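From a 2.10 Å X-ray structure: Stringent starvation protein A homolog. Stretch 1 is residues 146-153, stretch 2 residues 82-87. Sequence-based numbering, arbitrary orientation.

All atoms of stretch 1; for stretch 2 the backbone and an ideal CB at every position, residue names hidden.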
# COMPACT_ATOMS: atom_id res chain seq x y z
N MSE B 146 19.29 1.36 4.68
CA MSE B 146 19.45 1.63 3.24
C MSE B 146 19.26 3.11 2.99
O MSE B 146 18.82 3.49 1.93
CB MSE B 146 18.41 0.86 2.39
CG MSE B 146 18.58 -0.64 2.32
SE MSE B 146 20.33 -1.04 1.50
CE MSE B 146 19.86 -0.91 -0.42
N ASN B 147 19.54 3.95 3.99
CA ASN B 147 19.42 5.39 3.82
C ASN B 147 20.42 6.10 4.69
O ASN B 147 20.85 5.58 5.73
CB ASN B 147 17.99 5.90 4.09
CG ASN B 147 17.04 5.71 2.87
OD1 ASN B 147 17.25 6.33 1.84
ND2 ASN B 147 16.06 4.82 2.99
N GLU B 148 20.78 7.31 4.25
CA GLU B 148 21.69 8.20 4.98
C GLU B 148 20.99 8.85 6.16
O GLU B 148 21.65 9.14 7.16
CB GLU B 148 22.19 9.32 4.05
CG GLU B 148 23.03 8.83 2.88
CD GLU B 148 24.40 8.30 3.31
OE1 GLU B 148 24.84 8.59 4.46
OE2 GLU B 148 25.05 7.60 2.50
N GLU B 149 19.68 9.12 6.03
CA GLU B 149 18.91 9.80 7.08
C GLU B 149 17.75 8.93 7.54
O GLU B 149 17.28 8.08 6.81
CB GLU B 149 18.31 11.12 6.56
CG GLU B 149 19.33 12.18 6.08
CD GLU B 149 20.08 12.80 7.24
OE1 GLU B 149 19.44 13.31 8.19
OE2 GLU B 149 21.33 12.75 7.22
N PHE B 150 17.27 9.19 8.76
CA PHE B 150 16.18 8.43 9.33
C PHE B 150 14.92 8.68 8.52
O PHE B 150 14.65 9.83 8.17
CB PHE B 150 15.94 8.90 10.77
CG PHE B 150 14.83 8.17 11.48
CD1 PHE B 150 15.07 6.96 12.10
CD2 PHE B 150 13.56 8.73 11.55
CE1 PHE B 150 14.06 6.30 12.80
CE2 PHE B 150 12.54 8.07 12.24
CZ PHE B 150 12.79 6.85 12.86
N GLY B 151 14.13 7.64 8.25
CA GLY B 151 12.91 7.85 7.45
C GLY B 151 11.88 6.78 7.70
O GLY B 151 12.05 5.96 8.63
N LEU B 152 10.85 6.76 6.84
CA LEU B 152 9.75 5.80 6.97
C LEU B 152 10.19 4.34 6.96
O LEU B 152 9.55 3.53 7.62
CB LEU B 152 8.65 6.04 5.92
CG LEU B 152 7.89 7.38 5.97
CD1 LEU B 152 6.73 7.41 4.90
CD2 LEU B 152 7.34 7.69 7.38
N VAL B 153 11.24 3.98 6.22
CA VAL B 153 11.72 2.58 6.25
C VAL B 153 12.15 2.18 7.70
O VAL B 153 11.84 1.08 8.19
CB VAL B 153 12.90 2.37 5.26
CG1 VAL B 153 13.40 0.92 5.30
CG2 VAL B 153 12.48 2.77 3.79
N UNK B 82 10.49 17.16 10.09
CA UNK B 82 11.57 16.79 9.18
C UNK B 82 11.10 15.74 8.13
O UNK B 82 10.13 14.99 8.38
CB UNK B 82 12.75 16.24 9.98
N UNK B 83 11.75 15.72 6.95
CA UNK B 83 11.29 14.83 5.87
C UNK B 83 11.58 13.35 6.22
O UNK B 83 12.68 13.00 6.65
CB UNK B 83 11.97 15.20 4.55
N UNK B 84 10.57 12.50 6.09
CA UNK B 84 10.79 11.07 6.34
C UNK B 84 10.85 10.26 5.03
O UNK B 84 10.96 9.03 5.03
CB UNK B 84 9.68 10.52 7.24
N UNK B 85 10.77 10.96 3.90
CA UNK B 85 11.01 10.34 2.56
C UNK B 85 11.90 11.25 1.77
O UNK B 85 11.97 12.44 2.05
CB UNK B 85 9.71 10.09 1.80
N UNK B 86 12.57 10.73 0.77
CA UNK B 86 13.36 11.64 -0.04
C UNK B 86 12.47 12.34 -1.01
O UNK B 86 11.27 12.14 -1.05
CB UNK B 86 14.48 10.91 -0.78
N UNK B 87 13.11 13.17 -1.79
CA UNK B 87 12.47 14.13 -2.66
C UNK B 87 12.24 13.49 -4.05
O UNK B 87 11.22 13.73 -4.71
CB UNK B 87 13.32 15.40 -2.77

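Position 82 lies beyond the reach of stretch 1, with nothing of that stretch within 5.5 Å of its ideal CB. Its phi of -77° and psi of 153° are extended values that almost any residue accepts, proline included, so the contact sets no rule here. The deposited residue is Pro82, preceded by a cis peptide bond, a geometry proline tolerates far better than other residues do.

Position 83 has a CB that points sideways and finds no partner. Its contribution is backbone: the carbonyl oxygen stands 4.0 Å from Phe150 O, and two acceptors so placed leave room for a donor to bridge them. Many side chains would fit, and a phi of -70° again allows proline. Pro83 is deposited, and a water supplies the protons, donating to Pro83 O at 3.1 Å and to Phe150 O at 2.8 Å.

Position 84 is where the two backbones come closest, its CA 4.0 Å from that of Gly151. The rule on the stretch 1 side is strict: Gly151 CA is 3.3 Å from the carbonyl oxygen of 84, and an ideal CB on Gly151 would stand 2.7 Å from that oxygen, a clash. The same oxygen accepts a hydrogen bond from Leu152 N at 2.9 Å, with a nearly straight N-H...O angle of 164°. This bond asks nothing of the side chain. The ideal CB points sideways, 3.7 Å from Leu152 CD2 and 4.2 Å from Gly151 CA, with the ring of Phe150 farther along. Such surroundings favour an apolar residue, with leucine, isoleucine or methionine all plausible; this part of stretch 1 offers no opposite charge to a charged group. Leu84 is deposited, in the m,t rotamer. Its CB packs on Leu152 CD2 at 3.7 Å, while Leu84 CD2 reaches the edge of the Phe150 ring, 4.1 Å from Phe150 CD2.

Position 85 also points its CB sideways, 5.1 Å from Leu152 CD1. That gap leaves room for a longer apolar chain to close on the leucine methyl, so leucine or methionine would suit, whereas alanine would leave the methyl without a close neighbour from this position. The residue is Met85, modelled as selenomethionine; chi1 is m, and its CG comes to 3.7 Å from Leu152 CD1.

Position 86 has a sideways CB with no atom of stretch 1 close by, yet the polar amide of Asn147 lies across the gap, its OD1 6.0 Å from the ideal CB of 86. A long polar side chain could span the distance: glutamine, lysine or arginine could bring a donor to OD1. Gln86 is deposited, and its end comes nearer than its CB does, placing Gln86 NE2 2.7 Å from Asn147 OD1.

Position 87 is out of reach of stretch 1, which therefore expresses no preference among side chains. Val87 occupies it, in the t rotamer, and touches a crystal neighbour.

Stretch 2 (82-87) PPLMQV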
# COMPACT_ATOMS: atom_id res chain seq x y z
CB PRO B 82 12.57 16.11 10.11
CG PRO B 82 11.65 15.39 11.12
CD PRO B 82 10.55 16.40 11.36
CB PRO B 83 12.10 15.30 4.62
CG PRO B 83 13.34 16.11 5.23
CD PRO B 83 12.82 16.67 6.55
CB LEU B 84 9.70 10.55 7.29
CG LEU B 84 9.63 11.25 8.66
CD1 LEU B 84 8.53 10.64 9.53
CD2 LEU B 84 10.99 11.09 9.37
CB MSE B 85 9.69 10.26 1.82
CG MSE B 85 8.75 9.43 2.57
SE MSE B 85 8.79 7.66 1.81
CE MSE B 85 7.19 8.32 0.97
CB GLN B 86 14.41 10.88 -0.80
CG GLN B 86 14.97 9.81 0.06
CD GLN B 86 16.36 9.49 -0.30
OE1 GLN B 86 17.06 10.29 -0.93
NE2 GLN B 86 16.80 8.32 0.09
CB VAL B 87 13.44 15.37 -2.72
CG1 VAL B 87 12.94 16.46 -3.66
CG2 VAL B 87 13.62 15.96 -1.26
O HOH W 1 14.42 10.68 5.47
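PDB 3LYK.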